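Local coordinates for MIF (PDB 4DH4), which is a Toxoplasma gondii member of the macrophage migration inhibitory factor family, a small alpha/beta protein that assembles as a trimer, at residues A18-L31 with K75-L88. Residues are numbered along the deposited sequence; the frame is centred on the assembly and turned at random.
Sequences ALLKDAEKAVADAL and KIAAALSAACERHL
Leu19 enters a hole formed by Ala83, Cys84, His87 and Leu88, where the antiparallel helices containing 18-31 and 75-88 lie side by side on the four-stranded sheet. Its CB touches CB and CD2 of His87. With CG anti to the backbone N (chi1 179°), the two methyls diverge within the hole. Leu19 CD1 lies 3.8 Å from Ala83 CB and also near Cys84 SG. Leu19 CD2 meets Leu88 CD1 at 4.0 Å. Leucine suits this place because its two methyls fill separate parts of the hole, and the side chain also touches Ile5 and Tyr42 of the sheet.

The segment axes come within 9.5 Å, a spacing consistent with the alanines at the interface. Ala26 CB rests 3.7 Å from Ala79 CB, and Ala30 CB presses tightly on Ile76 CG1, at 3.4 Å. Ile76 CD1 carries on to Leu31, and Leu80 CD1 packs against Ala23 CA and Ala26 CB.

On the flank away from the sheet, Asp22 OD1 accepts two bonds, approached from opposite faces of the carboxylate. His87 NE2 donates to Asp22 OD1 at 2.7 Å, nearly straight (164°) and in its ring plane; the ring's face lies over the Leu19 backbone N. Arg86 NH2 lies 3.0 Å from Asp22 OD1 in a salt bridge. Aspartate suits this place because one carboxylate oxygen can accept both imidazole and guanidinium N-H groups, tying two consecutive residues to the facing helix; the donors would be expected to stabilise its negative charge.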
ATOM      1  N   ALA A  18      15.440   6.177  13.708  1.00 21.97           N
ATOM      2  CA  ALA A  18      15.724   7.610  13.557  1.00 21.13           C
ATOM      3  C   ALA A  18      14.869   8.253  12.460  1.00 20.22           C
ATOM      4  O   ALA A  18      14.315   9.346  12.644  1.00 20.17           O
ATOM      5  CB  ALA A  18      17.206   7.835  13.276  1.00 21.46           C
ATOM      6  N   LEU A  19      14.765   7.561  11.328  1.00 18.92           N
ATOM      7  CA  LEU A  19      13.894   7.985  10.235  1.00 17.87           C
ATOM      8  C   LEU A  19      12.446   8.145  10.694  1.00 17.46           C
ATOM      9  O   LEU A  19      11.813   9.183  10.442  1.00 16.81           O
ATOM     10  CB  LEU A  19      13.969   6.990   9.070  1.00 17.90           C
ATOM     11  CG  LEU A  19      13.080   7.280   7.855  1.00 17.50           C
ATOM     12  CD1 LEU A  19      13.387   8.659   7.250  1.00 16.55           C
ATOM     13  CD2 LEU A  19      13.226   6.177   6.819  1.00 18.27           C
ATOM     14  N   LEU A  20      11.927   7.121  11.364  1.00 17.04           N
ATOM     15  CA  LEU A  20      10.515   7.108  11.733  1.00 17.03           C
ATOM     16  C   LEU A  20      10.197   8.132  12.816  1.00 17.33           C
ATOM     17  O   LEU A  20       9.110   8.702  12.826  1.00 16.96           O
ATOM     18  CB  LEU A  20      10.041   5.703  12.118  1.00 17.16           C
ATOM     19  CG  LEU A  20      10.100   4.621  11.030  1.00 16.38           C
ATOM     20  CD1 LEU A  20       9.641   3.285  11.590  1.00 17.41           C
ATOM     21  CD2 LEU A  20       9.273   4.980   9.785  1.00 15.56           C
ATOM     22  N   LYS A  21      11.158   8.387  13.702  1.00 17.33           N
ATOM     23  CA  LYS A  21      11.031   9.476  14.672  1.00 18.29           C
ATOM     24  C   LYS A  21      10.941  10.838  13.992  1.00 18.04           C
ATOM     25  O   LYS A  21      10.152  11.685  14.408  1.00 18.40           O
ATOM     26  CB  LYS A  21      12.193   9.463  15.665  1.00 18.48           C
ATOM     27  CG  LYS A  21      12.077   8.367  16.684  1.00 20.42           C
ATOM     28  CD  LYS A  21      13.228   8.417  17.666  1.00 22.99           C
ATOM     29  CE  LYS A  21      13.348   7.109  18.429  1.00 25.43           C
ATOM     30  NZ  LYS A  21      12.139   6.801  19.222  1.00 27.32           N
ATOM     31  N   ASP A  22      11.757  11.049  12.961  1.00 18.22           N
ATOM     32  CA  ASP A  22      11.699  12.276  12.168  1.00 18.24           C
ATOM     33  C   ASP A  22      10.351  12.365  11.454  1.00 17.82           C
ATOM     34  O   ASP A  22       9.730  13.425  11.421  1.00 18.04           O
ATOM     35  CB  ASP A  22      12.836  12.323  11.142  1.00 18.27           C
ATOM     36  CG  ASP A  22      14.169  12.765  11.744  1.00 20.02           C
ATOM     37  OD1 ASP A  22      15.186  12.706  11.020  1.00 22.43           O
ATOM     38  OD2 ASP A  22      14.206  13.178  12.926  1.00 21.21           O
ATOM     39  N   ALA A  23       9.915  11.242  10.886  1.00 17.41           N
ATOM     40  CA  ALA A  23       8.667  11.179  10.120  1.00 16.86           C
ATOM     41  C   ALA A  23       7.439  11.511  10.976  1.00 16.88           C
ATOM     42  O   ALA A  23       6.605  12.336  10.581  1.00 16.38           O
ATOM     43  CB  ALA A  23       8.516   9.813   9.475  1.00 16.98           C
ATOM     44  N   GLU A  24       7.325  10.870  12.139  1.00 16.28           N
ATOM     45  CA  GLU A  24       6.164  11.075  13.000  1.00 16.37           C
ATOM     46  C   GLU A  24       6.021  12.533  13.462  1.00 16.40           C
ATOM     47  O   GLU A  24       4.906  13.065  13.502  1.00 16.08           O
ATOM     48  CB  GLU A  24       6.150  10.083  14.175  1.00 16.51           C
ATOM     49  CG  GLU A  24       7.261  10.278  15.186  1.00 17.11           C
ATOM     50  CD  GLU A  24       7.392   9.135  16.176  1.00 17.11           C
ATOM     51  OE1 GLU A  24       6.934   8.009  15.886  1.00 17.32           O
ATOM     52  OE2 GLU A  24       7.967   9.377  17.259  1.00 18.49           O
ATOM     53  N   LYS A  25       7.150  13.166  13.788  0.50 16.28           N
ATOM     54  CA  LYS A  25       7.168  14.560  14.225  0.50 16.57           C
ATOM     55  C   LYS A  25       6.699  15.493  13.111  0.50 16.23           C
ATOM     56  O   LYS A  25       5.883  16.382  13.347  0.50 16.19           O
ATOM     57  CB  LYS A  25       8.575  14.962  14.687  0.50 16.56           C
ATOM     58  CG  LYS A  25       8.681  16.402  15.183  0.50 17.78           C
ATOM     59  CD  LYS A  25      10.112  16.904  15.123  0.50 18.54           C
ATOM     60  CE  LYS A  25      10.182  18.393  15.426  0.50 19.14           C
ATOM     61  NZ  LYS A  25      11.509  18.947  15.055  0.50 20.60           N
ATOM     62  N   ALA A  26       7.225  15.278  11.904  1.00 16.01           N
ATOM     63  CA  ALA A  26       6.914  16.118  10.744  1.00 15.73           C
ATOM     64  C   ALA A  26       5.438  16.027  10.343  1.00 15.43           C
ATOM     65  O   ALA A  26       4.823  17.032   9.975  1.00 14.79           O
ATOM     66  CB  ALA A  26       7.800  15.745   9.571  1.00 15.75           C
ATOM     67  N   VAL A  27       4.881  14.820  10.426  1.00 14.84           N
ATOM     68  CA  VAL A  27       3.477  14.586  10.077  1.00 14.48           C
ATOM     69  C   VAL A  27       2.564  15.229  11.133  1.00 14.57           C
ATOM     70  O   VAL A  27       1.642  15.972  10.788  1.00 13.67           O
ATOM     71  CB  VAL A  27       3.193  13.062   9.884  1.00 14.68           C
ATOM     72  CG1 VAL A  27       1.692  12.752   9.856  1.00 14.10           C
ATOM     73  CG2 VAL A  27       3.892  12.541   8.614  1.00 14.46           C
ATOM     74  N   ALA A  28       2.841  14.963  12.409  1.00 14.50           N
ATOM     75  CA  ALA A  28       2.077  15.583  13.506  1.00 15.06           C
ATOM     76  C   ALA A  28       2.116  17.116  13.442  1.00 15.41           C
ATOM     77  O   ALA A  28       1.076  17.771  13.560  1.00 15.58           O
ATOM     78  CB  ALA A  28       2.570  15.081  14.868  1.00 14.77           C
ATOM     79  N   ASP A  29       3.313  17.672  13.253  0.50 15.52           N
ATOM     80  CA  ASP A  29       3.500  19.129  13.177  0.50 15.74           C
ATOM     81  C   ASP A  29       2.716  19.760  12.025  0.50 15.64           C
ATOM     82  O   ASP A  29       1.981  20.730  12.233  0.50 15.61           O
ATOM     83  CB  ASP A  29       4.987  19.495  13.050  0.50 15.95           C
ATOM     84  CG  ASP A  29       5.791  19.200  14.314  0.50 17.15           C
ATOM     85  OD1 ASP A  29       7.036  19.301  14.244  0.50 18.02           O
ATOM     86  OD2 ASP A  29       5.200  18.874  15.370  0.50 17.69           O
ATOM     87  N   ALA A  30       2.869  19.207  10.820  1.00 15.49           N
ATOM     88  CA  ALA A  30       2.228  19.774   9.608  1.00 15.05           C
ATOM     89  C   ALA A  30       0.699  19.728   9.646  1.00 14.72           C
ATOM     90  O   ALA A  30       0.024  20.666   9.200  1.00 14.71           O
ATOM     91  CB  ALA A  30       2.731  19.081   8.372  1.00 14.79           C
ATOM     92  N   LEU A  31       0.165  18.638  10.186  1.00 14.32           N
ATOM     93  CA  LEU A  31      -1.280  18.432  10.231  1.00 14.59           C
ATOM     94  C   LEU A  31      -1.923  18.999  11.498  1.00 14.69           C
ATOM     95  O   LEU A  31      -3.151  19.068  11.596  1.00 14.80           O
ATOM     96  CB  LEU A  31      -1.609  16.937  10.067  1.00 14.13           C
ATOM     97  CG  LEU A  31      -1.168  16.272   8.753  1.00 13.97           C
ATOM     98  CD1 LEU A  31      -1.337  14.754   8.811  1.00 14.65           C
ATOM     99  CD2 LEU A  31      -1.922  16.837   7.564  1.00 14.43           C
ATOM    100  N   LYS A  75       4.659  20.749   2.501  1.00 16.00           N
ATOM    101  CA  LYS A  75       5.421  20.790   3.747  1.00 15.74           C
ATOM    102  C   LYS A  75       5.847  19.397   4.205  1.00 15.07           C
ATOM    103  O   LYS A  75       7.019  19.181   4.537  1.00 14.61           O
ATOM    104  CB  LYS A  75       4.608  21.485   4.838  1.00 16.38           C
ATOM    105  CG  LYS A  75       5.365  21.680   6.133  1.00 18.38           C
ATOM    106  CD  LYS A  75       4.914  22.950   6.841  1.00 23.98           C
ATOM    107  CE  LYS A  75       3.840  22.647   7.849  1.00 26.26           C
ATOM    108  NZ  LYS A  75       4.097  23.413   9.156  1.00 28.61           N
ATOM    109  N   ILE A  76       4.895  18.460   4.206  1.00 13.98           N
ATOM    110  CA  ILE A  76       5.154  17.074   4.608  1.00 14.08           C
ATOM    111  C   ILE A  76       6.143  16.391   3.659  1.00 14.21           C
ATOM    112  O   ILE A  76       7.083  15.723   4.104  1.00 14.03           O
ATOM    113  CB  ILE A  76       3.830  16.247   4.737  1.00 13.75           C
ATOM    114  CG1 ILE A  76       2.964  16.795   5.878  1.00 14.18           C
ATOM    115  CG2 ILE A  76       4.119  14.766   4.975  1.00 13.72           C
ATOM    116  CD1 ILE A  76       1.499  16.281   5.877  1.00 14.34           C
ATOM    117  N   ALA A  77       5.942  16.571   2.356  1.00 14.40           N
ATOM    118  CA  ALA A  77       6.832  15.969   1.364  1.00 15.21           C
ATOM    119  C   ALA A  77       8.269  16.494   1.488  1.00 15.69           C
ATOM    120  O   ALA A  77       9.225  15.721   1.381  1.00 16.30           O
ATOM    121  CB  ALA A  77       6.296  16.191  -0.039  1.00 15.09           C
ATOM    122  N   ALA A  78       8.410  17.798   1.725  1.00 16.01           N
ATOM    123  CA  ALA A  78       9.726  18.422   1.913  1.00 16.60           C
ATOM    124  C   ALA A  78      10.455  17.792   3.097  1.00 16.87           C
ATOM    125  O   ALA A  78      11.635  17.459   3.011  1.00 17.45           O
ATOM    126  CB  ALA A  78       9.573  19.922   2.123  1.00 16.86           C
ATOM    127  N   ALA A  79       9.729  17.604   4.190  1.00 16.67           N
ATOM    128  CA  ALA A  79      10.298  17.083   5.419  1.00 16.54           C
ATOM    129  C   ALA A  79      10.611  15.593   5.319  1.00 16.52           C
ATOM    130  O   ALA A  79      11.646  15.140   5.811  1.00 16.58           O
ATOM    131  CB  ALA A  79       9.364  17.361   6.580  1.00 16.51           C
ATOM    132  N   LEU A  80       9.713  14.837   4.688  1.00 16.36           N
ATOM    133  CA  LEU A  80       9.873  13.392   4.545  1.00 16.42           C
ATOM    134  C   LEU A  80      10.967  13.014   3.550  1.00 16.30           C
ATOM    135  O   LEU A  80      11.772  12.123   3.828  1.00 16.00           O
ATOM    136  CB  LEU A  80       8.538  12.732   4.167  1.00 16.36           C
ATOM    137  CG  LEU A  80       7.625  12.191   5.279  1.00 17.48           C
ATOM    138  CD1 LEU A  80       7.744  12.904   6.618  1.00 18.22           C
ATOM    139  CD2 LEU A  80       6.173  12.130   4.818  1.00 16.68           C
ATOM    140  N   SER A  81      10.979  13.683   2.398  0.50 16.63           N
ATOM    141  CA  SER A  81      12.016  13.478   1.394  0.50 17.14           C
ATOM    142  C   SER A  81      13.390  13.750   1.993  0.50 17.17           C
ATOM    143  O   SER A  81      14.322  12.962   1.809  0.50 17.16           O
ATOM    144  CB  SER A  81      11.793  14.390   0.184  0.50 17.14           C
ATOM    145  OG  SER A  81      10.739  13.908  -0.620  0.50 19.39           O
ATOM    146  N   ALA A  82      13.491  14.856   2.729  1.00 17.23           N
ATOM    147  CA  ALA A  82      14.759  15.289   3.335  1.00 17.57           C
ATOM    148  C   ALA A  82      15.256  14.263   4.363  1.00 18.01           C
ATOM    149  O   ALA A  82      16.450  13.969   4.424  1.00 18.25           O
ATOM    150  CB  ALA A  82      14.620  16.672   3.963  1.00 17.75           C
ATOM    151  N   ALA A  83      14.329  13.701   5.137  1.00 18.07           N
ATOM    152  CA  ALA A  83      14.642  12.681   6.143  1.00 18.14           C
ATOM    153  C   ALA A  83      15.123  11.374   5.509  1.00 18.41           C
ATOM    154  O   ALA A  83      16.059  10.741   6.006  1.00 18.11           O
ATOM    155  CB  ALA A  83      13.432  12.433   7.034  1.00 18.13           C
ATOM    156  N   CYS A  84      14.488  10.975   4.407  1.00 18.31           N
ATOM    157  CA  CYS A  84      14.911   9.781   3.670  1.00 18.74           C
ATOM    158  C   CYS A  84      16.306   9.984   3.081  1.00 19.24           C
ATOM    159  O   CYS A  84      17.120   9.068   3.073  1.00 19.23           O
ATOM    160  CB  CYS A  84      13.912   9.440   2.560  1.00 18.35           C
ATOM    161  SG  CYS A  84      12.325   8.783   3.173  1.00 17.74           S
ATOM    162  N   GLU A  85      16.572  11.186   2.587  1.00 19.86           N
ATOM    163  CA  GLU A  85      17.887  11.501   2.023  1.00 21.21           C
ATOM    164  C   GLU A  85      18.956  11.408   3.105  1.00 21.43           C
ATOM    165  O   GLU A  85      20.008  10.802   2.901  1.00 21.37           O
ATOM    166  CB  GLU A  85      17.875  12.900   1.424  1.00 21.39           C
ATOM    167  CG  GLU A  85      19.121  13.257   0.631  1.00 24.00           C
ATOM    168  CD  GLU A  85      18.955  14.579  -0.072  1.00 28.41           C
ATOM    169  OE1 GLU A  85      18.799  14.573  -1.310  1.00 29.34           O
ATOM    170  OE2 GLU A  85      18.942  15.624   0.623  1.00 31.45           O
ATOM    171  N   ARG A  86      18.650  12.007   4.253  1.00 22.13           N
ATOM    172  CA  ARG A  86      19.511  12.033   5.435  1.00 22.98           C
ATOM    173  C   ARG A  86      19.772  10.633   6.002  1.00 22.79           C
ATOM    174  O   ARG A  86      20.916  10.276   6.287  1.00 22.89           O
ATOM    175  CB  ARG A  86      18.852  12.929   6.491  1.00 23.31           C
ATOM    176  CG  ARG A  86      19.646  13.221   7.757  1.00 25.74           C
ATOM    177  CD  ARG A  86      19.160  14.541   8.393  1.00 29.86           C
ATOM    178  NE  ARG A  86      17.799  14.465   8.945  1.00 33.41           N
ATOM    179  CZ  ARG A  86      16.718  15.070   8.437  1.00 34.62           C
ATOM    180  NH1 ARG A  86      16.801  15.816   7.338  1.00 35.54           N
ATOM    181  NH2 ARG A  86      15.541  14.927   9.033  1.00 34.04           N
ATOM    182  N   HIS A  87      18.716   9.837   6.155  1.00 22.23           N
ATOM    183  CA  HIS A  87      18.834   8.528   6.798  1.00 22.13           C
ATOM    184  C   HIS A  87      19.106   7.353   5.859  1.00 22.03           C
ATOM    185  O   HIS A  87      19.694   6.354   6.282  1.00 22.54           O
ATOM    186  CB  HIS A  87      17.604   8.243   7.663  1.00 21.91           C
ATOM    187  CG  HIS A  87      17.437   9.205   8.794  1.00 22.70           C
ATOM    188  ND1 HIS A  87      18.298   9.238   9.870  1.00 23.41           N
ATOM    189  CD2 HIS A  87      16.530  10.186   9.006  1.00 23.36           C
ATOM    190  CE1 HIS A  87      17.920  10.190  10.704  1.00 24.05           C
ATOM    191  NE2 HIS A  87      16.848  10.778  10.205  1.00 24.52           N
ATOM    192  N   LEU A  88      18.681   7.460   4.604  1.00 21.63           N
ATOM    193  CA  LEU A  88      18.781   6.331   3.668  1.00 21.42           C
ATOM    194  C   LEU A  88      19.749   6.568   2.509  1.00 21.15           C
ATOM    195  O   LEU A  88      20.142   5.619   1.831  1.00 21.02           O
ATOM    196  CB  LEU A  88      17.399   5.940   3.116  1.00 21.33           C
ATOM    197  CG  LEU A  88      16.246   5.672   4.095  1.00 21.04           C
ATOM    198  CD1 LEU A  88      14.945   5.427   3.334  1.00 21.24           C
ATOM    199  CD2 LEU A  88      16.540   4.509   5.033  1.00 20.96           C
TER